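PDB 7M5H: nucleoside 2-deoxyribosyltransferase from Enterococcus faecalis, which probably acts on the N-glycosidic bond of 2'-deoxynucleosides or their monophosphates, perhaps hydrolysing 5-hydroxymethyl-dUMP. Local coordinates for residues Ala112-His115 against Gln116-Asp119; Val147-Glu150 against Glu151-Leu154; Tyr53-Ser56 against Lys57-Ala60; Tyr131-Leu134 against Tyr135-Gly138. All coordinates share one frame; numbering follows the deposited sequence.

Contact 1. Residues Ala112-His115 against Gln116-Asp119; sequences ADNH and QKLD
Asn114 turns its side-chain oxygen onto the start of helix 115-120 and serves as its N-cap. The bond from Lys117 N to Asn114 OD1 is 3.0 Å, and its donor stands 51° out of the amide's carbonyl plane. Gln116 N also reaches Asn114 OD1, at 2.9 Å, but the angle at its hydrogen is poor and the bond is weak. CG of Asn114 lies anti to the backbone N (chi1 -169°), which folds the amide back over the first turn. The other half of that amide looks outward: Asn114 ND2 donates to Ala52 O of the second subunit.

Asp119 N donates a hydrogen bond to His115 O at 2.8 Å, while Leu118 N makes a weak bond of 3.3 Å to Asn114 O. Lys117 runs across the Asn114 amide at about a right angle, with Lys117 CG 3.6 Å from Asn114 CG. Its NZ goes on to a weak bond with Gln110 O. Leu118 CD1 packs 3.6 Å from Ala112 O.

One buried amide therefore does two jobs. Its oxygen takes the N-H of Lys117, and weakly that of Gln116, where no helical carbonyl precedes them, and its nitrogen ties the cap to a neighbouring subunit.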
loop_
_atom_site.group_PDB
_atom_site.type_symbol
_atom_site.label_atom_id
_atom_site.label_comp_id
_atom_site.label_asym_id
_atom_site.label_seq_id
_atom_site.Cartn_x
_atom_site.Cartn_y
_atom_site.Cartn_z
ATOM N N ALA B 112 -21.772 7.911 5.816
ATOM C CA ALA B 112 -22.851 7.049 5.344
ATOM C C ALA B 112 -24.179 7.792 5.282
ATOM O O ALA B 112 -25.060 7.424 4.497
ATOM C CB ALA B 112 -22.969 5.817 6.240
ATOM N N ASP B 113 -24.344 8.837 6.096
ATOM C CA ASP B 113 -25.556 9.645 6.054
ATOM C C ASP B 113 -25.543 10.667 4.925
ATOM O O ASP B 113 -26.611 11.141 4.524
ATOM C CB ASP B 113 -25.758 10.360 7.392
ATOM C CG ASP B 113 -24.446 10.783 8.030
ATOM O OD1 ASP B 113 -23.548 11.255 7.299
ATOM O OD2 ASP B 113 -24.317 10.652 9.265
ATOM N N ASN B 114 -24.367 11.017 4.408
ATOM C CA ASN B 114 -24.252 12.007 3.339
ATOM C C ASN B 114 -24.748 11.392 2.036
ATOM O O ASN B 114 -24.132 10.463 1.505
ATOM C CB ASN B 114 -22.803 12.474 3.217
ATOM C CG ASN B 114 -22.644 13.689 2.317
ATOM O OD1 ASN B 114 -23.151 13.726 1.194
ATOM N ND2 ASN B 114 -21.936 14.695 2.813
ATOM N N HIS B 115 -25.862 11.913 1.513
ATOM C CA HIS B 115 -26.430 11.349 0.294
ATOM C C HIS B 115 -25.603 11.707 -0.935
ATOM O O HIS B 115 -25.606 10.961 -1.920
ATOM C CB HIS B 115 -27.877 11.814 0.124
ATOM C CG HIS B 115 -28.775 11.413 1.254
ATOM N ND1 HIS B 115 -29.127 10.103 1.496
ATOM C CD2 HIS B 115 -29.393 12.151 2.207
ATOM C CE1 HIS B 115 -29.921 10.049 2.550
ATOM N NE2 HIS B 115 -30.099 11.278 3.000
ATOM N N GLN B 116 -24.889 12.836 -0.896
ATOM C CA GLN B 116 -24.053 13.219 -2.030
ATOM C C GLN B 116 -22.829 12.318 -2.142
ATOM O O GLN B 116 -22.392 11.996 -3.253
ATOM C CB GLN B 116 -23.636 14.683 -1.904
ATOM C CG GLN B 116 -24.797 15.661 -1.970
ATOM C CD GLN B 116 -24.341 17.102 -1.926
ATOM O OE1 GLN B 116 -24.393 17.749 -0.882
ATOM N NE2 GLN B 116 -23.890 17.615 -3.064
ATOM N N LYS B 117 -22.255 11.909 -1.008
ATOM C CA LYS B 117 -21.187 10.915 -1.043
ATOM C C LYS B 117 -21.682 9.603 -1.638
ATOM O O LYS B 117 -20.954 8.935 -2.383
ATOM C CB LYS B 117 -20.628 10.682 0.361
ATOM C CG LYS B 117 -19.875 11.862 0.947
ATOM C CD LYS B 117 -19.115 11.447 2.199
ATOM C CE LYS B 117 -18.339 12.610 2.788
ATOM N NZ LYS B 117 -17.396 12.159 3.848
ATOM N N LEU B 118 -22.921 9.219 -1.321
ATOM C CA LEU B 118 -23.475 7.984 -1.866
ATOM C C LEU B 118 -23.765 8.118 -3.356
ATOM O O LEU B 118 -23.501 7.191 -4.129
ATOM C CB LEU B 118 -24.745 7.599 -1.105
ATOM C CG LEU B 118 -24.602 7.347 0.398
ATOM C CD1 LEU B 118 -25.955 7.038 1.026
ATOM C CD2 LEU B 118 -23.623 6.220 0.660
ATOM N N ASP B 119 -24.308 9.264 -3.775
ATOM C CA ASP B 119 -24.589 9.474 -5.192
ATOM C C ASP B 119 -23.308 9.597 -6.007
ATOM O O ASP B 119 -23.298 9.255 -7.195
ATOM C CB ASP B 119 -25.455 10.721 -5.381
ATOM C CG ASP B 119 -26.828 10.581 -4.753
ATOM O OD1 ASP B 119 -27.306 9.435 -4.609
ATOM O OD2 ASP B 119 -27.432 11.618 -4.407
#

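Contact 2. Residues Val147-Glu150 against Glu151-Leu154; sequences VSSE and EDLL
A water gripped from both segments joins Ser148 to Asp152. It donates to Asp152 OD2 at 2.6 Å and accepts from Ser148 N at 2.9 Å. Asp152 is held close to the chain that precedes the helix by this bridge.

Ser149 is the N-cap. Its OG sits between the backbone N and the carbonyl carbon (chi1 69°), and from there it faces the first turn. Asp152 N donates to Ser149 OG at 3.2 Å, and the bond is fairly straight, 162° at the hydrogen. The carboxylate of Asp152 bends back to the same hydroxyl, with Ser149 OG 3.0 Å from Asp152 OD2. The place of Asp152 near the helix N-terminus would probably favour its charged form.

Backbone bonds carry the turn onward. Leu153 N donates to Ser149 O, and Leu154 N to Glu150 O. Val147 CB touches Asp152 CB at 3.8 Å, and Val147 CG2 makes an apolar contact of 3.9 Å with Leu153 CB. Leu153 also rests on Val101 and Leu103 of the neighbouring strand. Glu150 points off to helix 16-30, where its two carboxylate oxygens accept from Tyr21 OH and Tyr24 OH.

This is a serine N-cap at the turn from the outermost strand of this chain's parallel sheet, 144-147, into the last helix of the Rossmann-like fold.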
loop_
_atom_site.group_PDB
_atom_site.type_symbol
_atom_site.label_atom_id
_atom_site.label_comp_id
_atom_site.label_asym_id
_atom_site.label_seq_id
_atom_site.Cartn_x
_atom_site.Cartn_y
_atom_site.Cartn_z
ATOM N N VAL B 147 -13.767 -2.012 16.085
ATOM C CA VAL B 147 -14.250 -0.767 16.665
ATOM C C VAL B 147 -13.561 0.396 15.962
ATOM O O VAL B 147 -12.525 0.237 15.312
ATOM C CB VAL B 147 -14.015 -0.703 18.187
ATOM C CG1 VAL B 147 -14.789 -1.808 18.889
ATOM C CG2 VAL B 147 -12.531 -0.804 18.497
ATOM N N SER B 148 -14.154 1.582 16.103
ATOM C CA SER B 148 -13.683 2.771 15.403
ATOM C C SER B 148 -13.163 3.856 16.339
ATOM O O SER B 148 -12.846 4.957 15.875
ATOM C CB SER B 148 -14.799 3.340 14.521
ATOM O OG SER B 148 -15.928 3.695 15.300
ATOM N N SER B 149 -13.063 3.583 17.637
ATOM C CA SER B 149 -12.555 4.574 18.574
ATOM C C SER B 149 -11.766 3.874 19.669
ATOM O O SER B 149 -11.980 2.695 19.964
ATOM C CB SER B 149 -13.684 5.412 19.185
ATOM O OG SER B 149 -14.485 4.633 20.056
ATOM N N GLU B 150 -10.843 4.627 20.271
ATOM C CA GLU B 150 -10.063 4.097 21.384
ATOM C C GLU B 150 -10.939 3.827 22.600
ATOM O O GLU B 150 -10.673 2.887 23.357
ATOM C CB GLU B 150 -8.937 5.069 21.739
ATOM C CG GLU B 150 -8.057 5.448 20.552
ATOM C CD GLU B 150 -7.108 6.589 20.865
ATOM O OE1 GLU B 150 -7.106 7.062 22.021
ATOM O OE2 GLU B 150 -6.365 7.015 19.954
ATOM N N GLU B 151 -11.980 4.638 22.799
ATOM C CA GLU B 151 -12.919 4.394 23.890
ATOM C C GLU B 151 -13.583 3.032 23.743
ATOM O O GLU B 151 -13.645 2.251 24.700
ATOM C CB GLU B 151 -13.970 5.503 23.931
ATOM C CG GLU B 151 -15.203 5.162 24.751
ATOM C CD GLU B 151 -16.327 6.159 24.549
ATOM O OE1 GLU B 151 -16.035 7.305 24.146
ATOM O OE2 GLU B 151 -17.500 5.796 24.782
ATOM N N ASP B 152 -14.083 2.722 22.544
ATOM C CA ASP B 152 -14.737 1.435 22.338
ATOM C C ASP B 152 -13.742 0.284 22.391
ATOM O O ASP B 152 -14.114 -0.837 22.757
ATOM C CB ASP B 152 -15.491 1.431 21.007
ATOM C CG ASP B 152 -16.560 2.504 20.942
ATOM O OD1 ASP B 152 -17.008 2.964 22.013
ATOM O OD2 ASP B 152 -16.956 2.884 19.820
ATOM N N LEU B 153 -12.481 0.534 22.031
ATOM C CA LEU B 153 -11.463 -0.506 22.134
ATOM C C LEU B 153 -11.230 -0.899 23.587
ATOM O O LEU B 153 -11.231 -2.086 23.931
ATOM C CB LEU B 153 -10.160 -0.033 21.488
ATOM C CG LEU B 153 -8.962 -0.971 21.646
ATOM C CD1 LEU B 153 -9.211 -2.288 20.927
ATOM C CD2 LEU B 153 -7.687 -0.310 21.143
ATOM N N LEU B 154 -11.029 0.093 24.458
ATOM C CA LEU B 154 -10.818 -0.191 25.873
ATOM C C LEU B 154 -12.058 -0.816 26.499
ATOM O O LEU B 154 -11.952 -1.729 27.327
ATOM C CB LEU B 154 -10.434 1.091 26.611
ATOM C CG LEU B 154 -9.184 1.819 26.111
ATOM C CD1 LEU B 154 -9.139 3.233 26.664
ATOM C CD2 LEU B 154 -7.927 1.055 26.494
HETATM O O HOH W 1 -16.714 1.728 17.461
#

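Contact 3. Residues Tyr53-Ser56 against Lys57-Ala60; sequences YADS and KMIA
Met58, a selenomethionine, curls back from the first turn of its helix over Ala54 and Asp55. This path is one of two modelled conformers, and the side-chain contacts that follow are uncertain to that extent. Its CB stays 3.9 Å from Asp55 OD1. CG lies between the backbone N and the carbonyl carbon (chi1 48°), a torsion that turns the chain toward the loop. There Met58 CG comes within 3.1 Å of Asp55 OD1 and packs 3.6 Å from Ala54 CB. The selenium follows, with Met58 SE 3.6 Å from Ala54 CA. At the tip, Met58 CE lies 3.3 Å from Asp55 N. The side chain thus crosses that of Asp55 at about a right angle.

Asp55 is the N-cap of helix 56-68, which follows the long loop after strand 36-39 in the Rossmann-like fold. Met58 N donates to Asp55 OD1 at 3.3 Å, nearly straight. Ile59 N donates to Asp55 O, and Ala60 N to Ser56 O.

The other oxygen of the carboxylate is linked through water. The water donates weakly to Asp55 OD2 and accepts from Lys57 NZ at 3.0 Å. Lys57 bends at its last two torsions to reach it. Ser56 OG bonds to Glu126 OE2 of the second subunit. Ile59 CD1 rests 3.3 Å from Ala54 O, beside Gln128 of that same subunit.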
loop_
_atom_site.group_PDB
_atom_site.type_symbol
_atom_site.label_atom_id
_atom_site.label_comp_id
_atom_site.label_asym_id
_atom_site.label_seq_id
_atom_site.Cartn_x
_atom_site.Cartn_y
_atom_site.Cartn_z
ATOM N N TYR B 53 21.504 -11.029 13.042
ATOM C CA TYR B 53 20.691 -11.218 11.850
ATOM C C TYR B 53 19.714 -12.360 12.080
ATOM O O TYR B 53 20.074 -13.392 12.653
ATOM C CB TYR B 53 21.551 -11.511 10.615
ATOM C CG TYR B 53 20.750 -11.995 9.426
ATOM C CD1 TYR B 53 20.021 -11.107 8.644
ATOM C CD2 TYR B 53 20.718 -13.343 9.087
ATOM C CE1 TYR B 53 19.283 -11.547 7.560
ATOM C CE2 TYR B 53 19.984 -13.792 8.006
ATOM C CZ TYR B 53 19.269 -12.890 7.245
ATOM O OH TYR B 53 18.541 -13.336 6.167
ATOM N N ALA B 54 18.480 -12.167 11.620
ATOM C CA ALA B 54 17.442 -13.189 11.678
ATOM C C ALA B 54 16.670 -13.148 10.369
ATOM O O ALA B 54 16.135 -12.098 10.001
ATOM C CB ALA B 54 16.507 -12.963 12.870
ATOM N N ASP B 55 16.617 -14.278 9.664
ATOM C CA ASP B 55 15.944 -14.315 8.376
ATOM C C ASP B 55 14.433 -14.444 8.574
ATOM O O ASP B 55 13.928 -14.503 9.699
ATOM C CB ASP B 55 16.512 -15.436 7.501
ATOM C CG ASP B 55 16.173 -16.833 8.009
ATOM O OD1 ASP B 55 15.600 -16.974 9.105
ATOM O OD2 ASP B 55 16.487 -17.805 7.291
ATOM N N SER B 56 13.702 -14.500 7.456
ATOM C CA SER B 56 12.244 -14.424 7.511
ATOM C C SER B 56 11.645 -15.580 8.302
ATOM O O SER B 56 10.642 -15.404 9.005
ATOM C CB SER B 56 11.665 -14.392 6.097
ATOM O OG SER B 56 11.902 -15.616 5.425
ATOM N N LYS B 57 12.243 -16.769 8.205
ATOM C CA LYS B 57 11.690 -17.928 8.900
ATOM C C LYS B 57 11.747 -17.746 10.412
ATOM O O LYS B 57 10.764 -18.011 11.115
ATOM C CB LYS B 57 12.423 -19.202 8.474
ATOM C CG LYS B 57 11.866 -19.822 7.202
ATOM C CD LYS B 57 12.279 -21.279 7.043
ATOM C CE LYS B 57 13.716 -21.415 6.572
ATOM N NZ LYS B 57 13.913 -20.857 5.206
HETATM N N MSE B 58 12.877 -17.284 10.941
HETATM C CA MSE B 58 12.965 -17.103 12.389
HETATM C C MSE B 58 12.299 -15.802 12.844
HETATM O O MSE B 58 11.992 -15.640 14.025
HETATM C CB MSE B 58 14.421 -17.160 12.870
HETATM C CG MSE B 58 15.419 -16.325 12.098
HETATM SE SE MSE B 58 17.230 -16.607 12.784
HETATM C CE MSE B 58 18.204 -16.762 11.101
ATOM N N ILE B 59 12.064 -14.880 11.908
ATOM C CA ILE B 59 11.249 -13.708 12.220
ATOM C C ILE B 59 9.794 -14.116 12.402
ATOM O O ILE B 59 9.144 -13.753 13.390
ATOM C CB ILE B 59 11.397 -12.635 11.125
ATOM C CG1 ILE B 59 12.781 -11.986 11.184
ATOM C CG2 ILE B 59 10.308 -11.580 11.264
ATOM C CD1 ILE B 59 13.035 -11.003 10.062
ATOM N N ALA B 60 9.263 -14.891 11.452
ATOM C CA ALA B 60 7.875 -15.329 11.545
ATOM C C ALA B 60 7.668 -16.266 12.728
ATOM O O ALA B 60 6.654 -16.173 13.427
ATOM C CB ALA B 60 7.451 -16.008 10.244
HETATM O O HOH W 2 14.362 -17.925 5.708
#

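Contact 4. Residues Tyr131-Leu134 against Tyr135-Gly138; sequences YLNL and YTVG. With EDO (1,2-ethanediol), chain E.
The Asn133 amide and the Tyr135 ring lie side by side and point the same way, their planes 81° apart. Asn133 OD1 approaches the ring obliquely and comes 3.3 Å from Tyr135 CB. At the amide's nitrogen sits an ethanediol, probably from the crystallisation liquor. Asn133 ND2 makes a weak bond of 3.3 Å to its O2, and a second weak one to a glycerol.

The motif is an asparagine N-cap on helix 134-141. A chi1 of -173°, which sets CG opposite the backbone N, brings the Asn133 oxygen round to the first turn. Two backbone N-H groups share that oxygen, both weakly. Tyr135 N is 3.1 Å from Asn133 OD1 with a bent geometry. Thr136 N is straighter but more distant from Asn133 OD1, at 3.4 Å. The main-chain bond from Val137 N to Asn133 O is firmer: it is 3.2 Å long and lies in the carbonyl plane.

The polar ends of the helix side chains go to the fourth subunit. Tyr135 OH bonds to Thr64 OG1 there, and Thr136 OG1 to Ser88 OG. On the apolar side Leu132 crosses Val137 at about a right angle, with Leu132 CB 3.9 Å from Val137 CG2. Ala125 of the third subunit packs on both residues. The cap therefore sits where three subunits meet.

Next in the series, Gly138 N donates to Leu134 O at 2.9 Å from a position 42° out of the carbonyl plane.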
loop_
_atom_site.group_PDB
_atom_site.type_symbol
_atom_site.label_atom_id
_atom_site.label_comp_id
_atom_site.label_asym_id
_atom_site.label_seq_id
_atom_site.Cartn_x
_atom_site.Cartn_y
_atom_site.Cartn_z
ATOM N N TYR B 131 -11.154 2.054 2.164
ATOM C CA TYR B 131 -11.427 0.641 1.943
ATOM C C TYR B 131 -10.483 -0.234 2.756
ATOM O O TYR B 131 -9.273 0.011 2.803
ATOM C CB TYR B 131 -11.304 0.280 0.455
ATOM C CG TYR B 131 -11.403 -1.208 0.184
ATOM C CD1 TYR B 131 -12.638 -1.836 0.089
ATOM C CD2 TYR B 131 -10.260 -1.982 0.026
ATOM C CE1 TYR B 131 -12.732 -3.196 -0.155
ATOM C CE2 TYR B 131 -10.344 -3.339 -0.215
ATOM C CZ TYR B 131 -11.580 -3.942 -0.306
ATOM O OH TYR B 131 -11.662 -5.295 -0.548
ATOM N N LEU B 132 -11.053 -1.258 3.389
ATOM C CA LEU B 132 -10.316 -2.322 4.053
ATOM C C LEU B 132 -10.639 -3.639 3.363
ATOM O O LEU B 132 -11.797 -3.892 3.016
ATOM C CB LEU B 132 -10.690 -2.433 5.539
ATOM C CG LEU B 132 -10.478 -1.257 6.491
ATOM C CD1 LEU B 132 -11.300 -1.471 7.755
ATOM C CD2 LEU B 132 -9.008 -1.106 6.834
ATOM N N ASN B 133 -9.622 -4.477 3.167
ATOM C CA ASN B 133 -9.856 -5.793 2.585
ATOM C C ASN B 133 -10.852 -6.565 3.442
ATOM O O ASN B 133 -10.607 -6.813 4.626
ATOM C CB ASN B 133 -8.545 -6.566 2.458
ATOM C CG ASN B 133 -8.715 -7.875 1.710
ATOM O OD1 ASN B 133 -9.121 -8.883 2.286
ATOM N ND2 ASN B 133 -8.414 -7.862 0.415
ATOM N N LEU B 134 -11.985 -6.930 2.842
ATOM C CA LEU B 134 -13.092 -7.489 3.605
ATOM C C LEU B 134 -12.871 -8.939 4.012
ATOM O O LEU B 134 -13.588 -9.432 4.889
ATOM C CB LEU B 134 -14.391 -7.366 2.810
ATOM C CG LEU B 134 -14.868 -5.926 2.622
ATOM C CD1 LEU B 134 -16.191 -5.893 1.887
ATOM C CD2 LEU B 134 -14.979 -5.226 3.967
ATOM N N TYR B 135 -11.916 -9.638 3.399
ATOM C CA TYR B 135 -11.581 -10.969 3.891
ATOM C C TYR B 135 -10.909 -10.881 5.255
ATOM O O TYR B 135 -11.270 -11.610 6.186
ATOM C CB TYR B 135 -10.686 -11.711 2.899
ATOM C CG TYR B 135 -10.263 -13.071 3.416
ATOM C CD1 TYR B 135 -11.153 -14.135 3.426
ATOM C CD2 TYR B 135 -8.983 -13.282 3.913
ATOM C CE1 TYR B 135 -10.780 -15.376 3.909
ATOM C CE2 TYR B 135 -8.600 -14.522 4.397
ATOM C CZ TYR B 135 -9.503 -15.564 4.391
ATOM O OH TYR B 135 -9.134 -16.798 4.870
ATOM N N THR B 136 -9.927 -9.984 5.390
ATOM C CA THR B 136 -9.275 -9.786 6.679
ATOM C C THR B 136 -10.269 -9.314 7.733
ATOM O O THR B 136 -10.257 -9.799 8.870
ATOM C CB THR B 136 -8.131 -8.780 6.538
ATOM O OG1 THR B 136 -7.243 -9.203 5.495
ATOM C CG2 THR B 136 -7.354 -8.672 7.843
ATOM N N VAL B 137 -11.142 -8.371 7.369
ATOM C CA VAL B 137 -12.147 -7.880 8.307
ATOM C C VAL B 137 -13.077 -9.009 8.733
ATOM O O VAL B 137 -13.398 -9.153 9.918
ATOM C CB VAL B 137 -12.930 -6.708 7.684
ATOM C CG1 VAL B 137 -14.151 -6.372 8.531
ATOM C CG2 VAL B 137 -12.030 -5.492 7.535
ATOM N N GLY B 138 -13.517 -9.828 7.777
ATOM C CA GLY B 138 -14.446 -10.898 8.103
ATOM C C GLY B 138 -13.876 -11.889 9.099
ATOM O O GLY B 138 -14.587 -12.365 9.988
HETATM C C1 EDO E . -12.696 -9.841 -1.752
HETATM O O1 EDO E . -13.950 -9.176 -1.567
HETATM C C2 EDO E . -11.732 -9.417 -0.650
HETATM O O2 EDO E . -10.516 -10.165 -0.764
#

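In the fold
All four contacts are N-terminal helix caps, and they follow one another along the chain as 3, 1, 4, 2. None touches another within the chain. Contacts 2 and 4 are nearest, with closest atoms about 8 Å apart. Contacts 1 and 3 lie on opposite sides of the chain's centre, their centres 46 Å apart. The assembly of four chains relates them in another way. Contacts 1 and 3 both touch the second subunit, and contacts 3 and 4 both touch the fourth. Residues 53-60 and 131-138 meet across the subunit interface: Ile59 packs on Leu134 of the fourth subunit, and Val137 on Ser56 of the fourth. Ethanediol, probably from the crystallisation liquor, lies near both.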